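Local atomic coordinates of fructokinase (PDB entry 5EYN), a protein that probably phosphorylates fructose with ATP, as a fructokinase of the PfkB carbohydrate kinase family, and binds fructose, ADP and calcium in this complex. Residues Gln249-Lys254 with Trp294-Gly299; Gly299-Thr304 with Ala311-Ala316. One frame throughout, in Å; residues are numbered along the deposited sequence.

Interaction 1: residues Gln249-Lys254 with Trp294-Gly299; sequences QIVSGK and WANGCG. With ADP (adenosine-5'-diphosphate), chain E.
In the nucleotide site of this ribokinase-like α/β fold, residues 294-299 of helix 285-302 meet the end of the outer strand 247-251 of the nine-stranded sheet chiefly through the amide of Asn296, which reaches the backbone of Val251. The strand is itself paired with the sheet by a backbone bond between Val251 and Ala240, and its side is packed on Leu289 and Val292 of the same helix. Asn296 ND2 donates to Val251 O at 2.9 Å. The bond is bent, with 142° at the hydrogen, and the donor stands well above the carbonyl plane instead of meeting a lone pair; the acceptor is in turn tilted out of the amide plane. With CG set anti to the carbonyl carbon (chi1 -83°), the amide spans the gap between strand and ribose, and its two ends do different work: the oxygen, OD1, accepts the O2' hydroxyl of ADP at 2.8 Å. Bonds at both ends define which way round the amide sits, so Val251 O is a second-shell partner that helps to orient Asn296, the residue that holds the ribose hydroxyl. Val251 CG1 lies alongside, in van der Waals contact 3.8 Å from Asn296 ND2, and the chain then runs on past the helix at Gly253. Phe268 of helix 264-278 also touches Asn296, while Gly239 and Val256 supply further carbonyl partners for ADP. Beyond the turn, Lys254 O approaches the adenine at C2, 3.5 Å away. One helical turn beyond Asn296, Gly299, having no side chain, lets the ribose close in, its CA lying 3.6 Å from ADP O4'.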
# COMPACT_ATOMS: atom_id res chain seq x y z
N GLN A 249 1.78 40.69 -7.91
CA GLN A 249 2.79 40.66 -8.94
C GLN A 249 3.02 39.24 -9.41
O GLN A 249 3.14 38.33 -8.60
CB GLN A 249 4.07 41.19 -8.34
CG GLN A 249 5.17 41.36 -9.29
CD GLN A 249 6.31 42.08 -8.63
OE1 GLN A 249 6.11 42.80 -7.64
NE2 GLN A 249 7.52 41.87 -9.13
N ILE A 250 3.07 39.05 -10.72
CA ILE A 250 3.42 37.76 -11.29
C ILE A 250 4.93 37.67 -11.41
O ILE A 250 5.57 38.57 -11.93
CB ILE A 250 2.77 37.51 -12.64
CG1 ILE A 250 1.25 37.41 -12.49
CG2 ILE A 250 3.31 36.24 -13.25
CD1 ILE A 250 0.50 37.29 -13.79
N VAL A 251 5.47 36.57 -10.91
CA VAL A 251 6.89 36.29 -10.97
C VAL A 251 7.04 34.99 -11.75
O VAL A 251 6.48 33.95 -11.38
CB VAL A 251 7.46 36.13 -9.56
CG1 VAL A 251 8.94 35.80 -9.62
CG2 VAL A 251 7.22 37.39 -8.75
N SER A 252 7.75 35.06 -12.86
CA SER A 252 7.91 33.89 -13.71
C SER A 252 9.35 33.72 -14.11
O SER A 252 10.09 34.70 -14.23
CB SER A 252 7.04 34.01 -14.95
OG SER A 252 7.42 35.15 -15.71
N GLY A 253 9.73 32.47 -14.34
CA GLY A 253 11.04 32.14 -14.84
C GLY A 253 10.92 31.35 -16.13
O GLY A 253 9.91 31.44 -16.83
N LYS A 254 11.93 30.56 -16.44
CA LYS A 254 11.91 29.82 -17.69
C LYS A 254 11.04 28.57 -17.59
O LYS A 254 11.12 27.79 -16.64
CB LYS A 254 13.32 29.48 -18.16
CG LYS A 254 14.16 28.69 -17.18
CD LYS A 254 15.63 28.61 -17.62
CE LYS A 254 16.29 29.98 -17.71
NZ LYS A 254 17.71 29.88 -18.17
N TRP A 294 13.63 31.92 -6.61
CA TRP A 294 14.22 30.63 -6.25
C TRP A 294 13.17 29.53 -6.32
O TRP A 294 13.43 28.44 -6.84
CB TRP A 294 14.81 30.67 -4.84
CG TRP A 294 16.18 31.29 -4.75
CD1 TRP A 294 16.59 32.50 -5.26
CD2 TRP A 294 17.33 30.72 -4.12
NE1 TRP A 294 17.92 32.70 -4.98
CE2 TRP A 294 18.40 31.63 -4.28
CE3 TRP A 294 17.56 29.53 -3.43
CZ2 TRP A 294 19.67 31.38 -3.78
CZ3 TRP A 294 18.82 29.27 -2.94
CH2 TRP A 294 19.86 30.20 -3.11
N ALA A 295 11.99 29.79 -5.74
CA ALA A 295 10.91 28.82 -5.73
C ALA A 295 10.56 28.34 -7.14
O ALA A 295 10.41 27.14 -7.40
CB ALA A 295 9.68 29.43 -5.07
N ASN A 296 10.43 29.28 -8.07
CA ASN A 296 10.11 28.92 -9.44
C ASN A 296 11.21 28.06 -10.06
O ASN A 296 10.92 27.11 -10.78
CB ASN A 296 9.91 30.17 -10.29
CG ASN A 296 8.53 30.76 -10.19
OD1 ASN A 296 7.53 30.07 -9.96
ND2 ASN A 296 8.45 32.07 -10.41
N GLY A 297 12.47 28.38 -9.78
CA GLY A 297 13.56 27.60 -10.32
C GLY A 297 13.59 26.19 -9.78
O GLY A 297 13.83 25.24 -10.50
N CYS A 298 13.32 26.05 -8.48
CA CYS A 298 13.23 24.75 -7.87
C CYS A 298 12.08 23.94 -8.45
O CYS A 298 12.23 22.76 -8.72
CB CYS A 298 13.07 24.89 -6.36
SG CYS A 298 14.53 25.51 -5.49
N GLY A 299 10.91 24.56 -8.57
CA GLY A 299 9.76 23.87 -9.13
C GLY A 299 10.04 23.36 -10.54
O GLY A 299 9.64 22.25 -10.89
PB ADP E . 3.08 20.09 -8.22
O1B ADP E . 4.08 19.50 -7.26
O2B ADP E . 1.71 20.14 -7.60
O3B ADP E . 3.05 19.23 -9.46
PA ADP E . 3.00 22.36 -9.84
O1A ADP E . 3.13 21.38 -10.99
O2A ADP E . 1.52 22.59 -9.60
O3A ADP E . 3.56 21.56 -8.60
O5' ADP E . 3.67 23.78 -10.15
C5' ADP E . 4.31 24.51 -9.17
C4' ADP E . 5.51 25.32 -9.63
O4' ADP E . 6.41 24.50 -10.33
C3' ADP E . 5.21 26.48 -10.51
O3' ADP E . 4.86 27.61 -9.76
C2' ADP E . 6.50 26.67 -11.19
O2' ADP E . 7.45 27.29 -10.41
C1' ADP E . 6.93 25.27 -11.37
N9 ADP E . 6.52 24.68 -12.61
C8 ADP E . 5.53 23.78 -12.82
N7 ADP E . 5.47 23.45 -14.10
C5 ADP E . 6.42 24.12 -14.76
C6 ADP E . 6.85 24.18 -16.07
N6 ADP E . 6.21 23.41 -17.09
N1 ADP E . 7.87 24.98 -16.38
C2 ADP E . 8.52 25.72 -15.47
N3 ADP E . 8.13 25.69 -14.17
C4 ADP E . 7.11 24.91 -13.81

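Interaction 2: residues Gly299-Thr304 with Ala311-Ala316; sequences GALATT and ALPNQA. With NA (sodium ion), chain F; ADP (adenosine-5'-diphosphate), chain E.
The pyrrolidine ring of Pro313 receives Leu301 obliquely beside its CB-CG bond: Leu301 CD1 lies 3.7 Å from Pro313 CB, slightly closer than it does to CG. Cys298 touches the same ring at CG from the opposite side of its mean plane. The second flat group is the adenine of ADP, across the helix from the proline; the methyl CB of Ala300 stands to one side of the ring plane, offset from the ring centre, at 3.6 Å from ADP N3 and close to C2. Leu301 reaches Pro313 because its CG is turned anti to the carbonyl carbon (chi1 -72°), and Phe321 of helix 315-322 packs on both Ala300 and Leu301. The methyl of Ala311 is placed over the polar end of helix 285-302, with CB 3.3 Å from Thr304 OG1 and almost as near Leu301 O. These two oxygens are already joined: Thr304 OG1 donates to Leu301 O at 2.7 Å, in the carbonyl plane, and Thr304 N uses the same acceptor. Thr303 repeats the pattern one residue earlier on Ala300 O, so each of two carbonyls in the last turn is gripped by a hydroxyl and an amide. Here the chain enters a cation-binding loop, consistent with the monovalent-cation site of ribokinase relatives: a sodium ion takes Ala302 O at 2.5 Å, two waters, and the carbonyls of Gln305 and Gly307. One of those waters bridges the segments, for it also accepts from Ala311 N at 2.8 Å. Farther from the ion, Leu312 points its CB away yet bends its end back to put CD2 4.3 Å from Ala302 CB, and also packs on Ala267 and, in helix 46-56, Val52 and Ala53. At the start of helix 315-322, Asn314 is the N-cap, its OD1 accepting from Ala317 N.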
# COMPACT_ATOMS: atom_id res chain seq x y z
N GLY A 299 10.91 24.56 -8.57
CA GLY A 299 9.76 23.87 -9.13
C GLY A 299 10.04 23.36 -10.54
O GLY A 299 9.64 22.25 -10.89
N ALA A 300 10.68 24.18 -11.36
CA ALA A 300 11.02 23.78 -12.73
C ALA A 300 12.00 22.62 -12.72
O ALA A 300 11.78 21.61 -13.38
CB ALA A 300 11.59 24.94 -13.49
N LEU A 301 13.08 22.76 -11.97
CA LEU A 301 14.09 21.72 -11.96
C LEU A 301 13.58 20.42 -11.36
O LEU A 301 13.97 19.35 -11.80
CB LEU A 301 15.36 22.15 -11.23
CG LEU A 301 16.21 23.17 -11.97
CD1 LEU A 301 17.27 23.71 -11.05
CD2 LEU A 301 16.84 22.54 -13.19
N ALA A 302 12.67 20.48 -10.40
CA ALA A 302 12.15 19.28 -9.78
C ALA A 302 11.47 18.36 -10.77
O ALA A 302 11.40 17.16 -10.56
CB ALA A 302 11.16 19.64 -8.67
N THR A 303 10.97 18.93 -11.87
CA THR A 303 10.21 18.16 -12.83
C THR A 303 11.09 17.34 -13.79
O THR A 303 10.57 16.58 -14.59
CB THR A 303 9.32 19.03 -13.75
OG1 THR A 303 10.14 19.81 -14.65
CG2 THR A 303 8.38 19.91 -12.93
N THR A 304 12.41 17.49 -13.70
CA THR A 304 13.31 16.90 -14.70
C THR A 304 13.57 15.42 -14.48
O THR A 304 14.09 14.75 -15.37
CB THR A 304 14.64 17.64 -14.73
OG1 THR A 304 15.26 17.62 -13.43
CG2 THR A 304 14.47 19.08 -15.20
N ALA A 311 15.15 15.27 -8.26
CA ALA A 311 15.82 16.39 -8.91
C ALA A 311 15.73 17.68 -8.12
O ALA A 311 15.97 18.76 -8.64
CB ALA A 311 15.26 16.56 -10.33
N LEU A 312 15.38 17.59 -6.84
CA LEU A 312 15.43 18.77 -5.98
C LEU A 312 16.85 19.34 -6.03
O LEU A 312 17.81 18.64 -5.72
CB LEU A 312 15.02 18.42 -4.55
CG LEU A 312 13.56 18.01 -4.38
CD1 LEU A 312 13.32 17.53 -2.96
CD2 LEU A 312 12.66 19.19 -4.70
N PRO A 313 16.99 20.62 -6.42
CA PRO A 313 18.33 21.10 -6.77
C PRO A 313 19.16 21.53 -5.58
O PRO A 313 18.64 21.93 -4.52
CB PRO A 313 18.05 22.30 -7.68
CG PRO A 313 16.73 22.82 -7.19
CD PRO A 313 15.95 21.57 -6.84
N ASN A 314 20.47 21.47 -5.74
CA ASN A 314 21.37 22.19 -4.85
C ASN A 314 21.59 23.59 -5.40
O ASN A 314 21.09 23.95 -6.47
CB ASN A 314 22.71 21.44 -4.65
CG ASN A 314 23.43 21.10 -5.94
OD1 ASN A 314 23.30 21.78 -6.97
ND2 ASN A 314 24.21 20.04 -5.89
N GLN A 315 22.34 24.40 -4.67
CA GLN A 315 22.54 25.77 -5.09
C GLN A 315 23.30 25.88 -6.42
O GLN A 315 22.97 26.72 -7.24
CB GLN A 315 23.25 26.56 -4.02
CG GLN A 315 22.35 26.89 -2.84
CD GLN A 315 22.94 27.91 -1.91
OE1 GLN A 315 23.80 28.70 -2.30
NE2 GLN A 315 22.48 27.92 -0.68
N ALA A 316 24.30 25.02 -6.65
CA ALA A 316 25.05 25.09 -7.89
C ALA A 316 24.13 24.88 -9.08
O ALA A 316 24.21 25.60 -10.07
CB ALA A 316 26.19 24.07 -7.91
NA NA F . 11.02 14.83 -9.68
PB ADP E . 3.08 20.09 -8.22
O1B ADP E . 4.08 19.50 -7.26
O2B ADP E . 1.71 20.14 -7.60
O3B ADP E . 3.05 19.23 -9.46
PA ADP E . 3.00 22.36 -9.84
O1A ADP E . 3.13 21.38 -10.99
O2A ADP E . 1.52 22.59 -9.60
O3A ADP E . 3.56 21.56 -8.60
O5' ADP E . 3.67 23.78 -10.15
C5' ADP E . 4.31 24.51 -9.17
C4' ADP E . 5.51 25.32 -9.63
O4' ADP E . 6.41 24.50 -10.33
C3' ADP E . 5.21 26.48 -10.51
O3' ADP E . 4.86 27.61 -9.76
C2' ADP E . 6.50 26.67 -11.19
O2' ADP E . 7.45 27.29 -10.41
C1' ADP E . 6.93 25.27 -11.37
N9 ADP E . 6.52 24.68 -12.61
C8 ADP E . 5.53 23.78 -12.82
N7 ADP E . 5.47 23.45 -14.10
C5 ADP E . 6.42 24.12 -14.76
C6 ADP E . 6.85 24.18 -16.07
N6 ADP E . 6.21 23.41 -17.09
N1 ADP E . 7.87 24.98 -16.38
C2 ADP E . 8.52 25.72 -15.47
N3 ADP E . 8.13 25.69 -14.17
C4 ADP E . 7.11 24.91 -13.81
O HOH W 1 12.41 16.03 -8.20
O HOH W 2 9.10 15.14 -10.08

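In the fold
From the N terminus, the chain has completed most of the nine-stranded sheet before it reaches the outer strand 247-251. Interaction 1 closes the longer loop, 39 residues that include helix 264-278 and the first part of helix 285-302, and ties the sheet edge to that second helix. Interaction 2 follows in series, closing only the six residues between Thr304 and Ala311, and ties the end of the same helix to the approach to helix 315-322. The loops neither nest nor cross; Gly299 is common to both contacts. Trp294 of the first contact also packs on Gln315 of the second, and both contacts border ADP, interaction 1 mainly at the ribose.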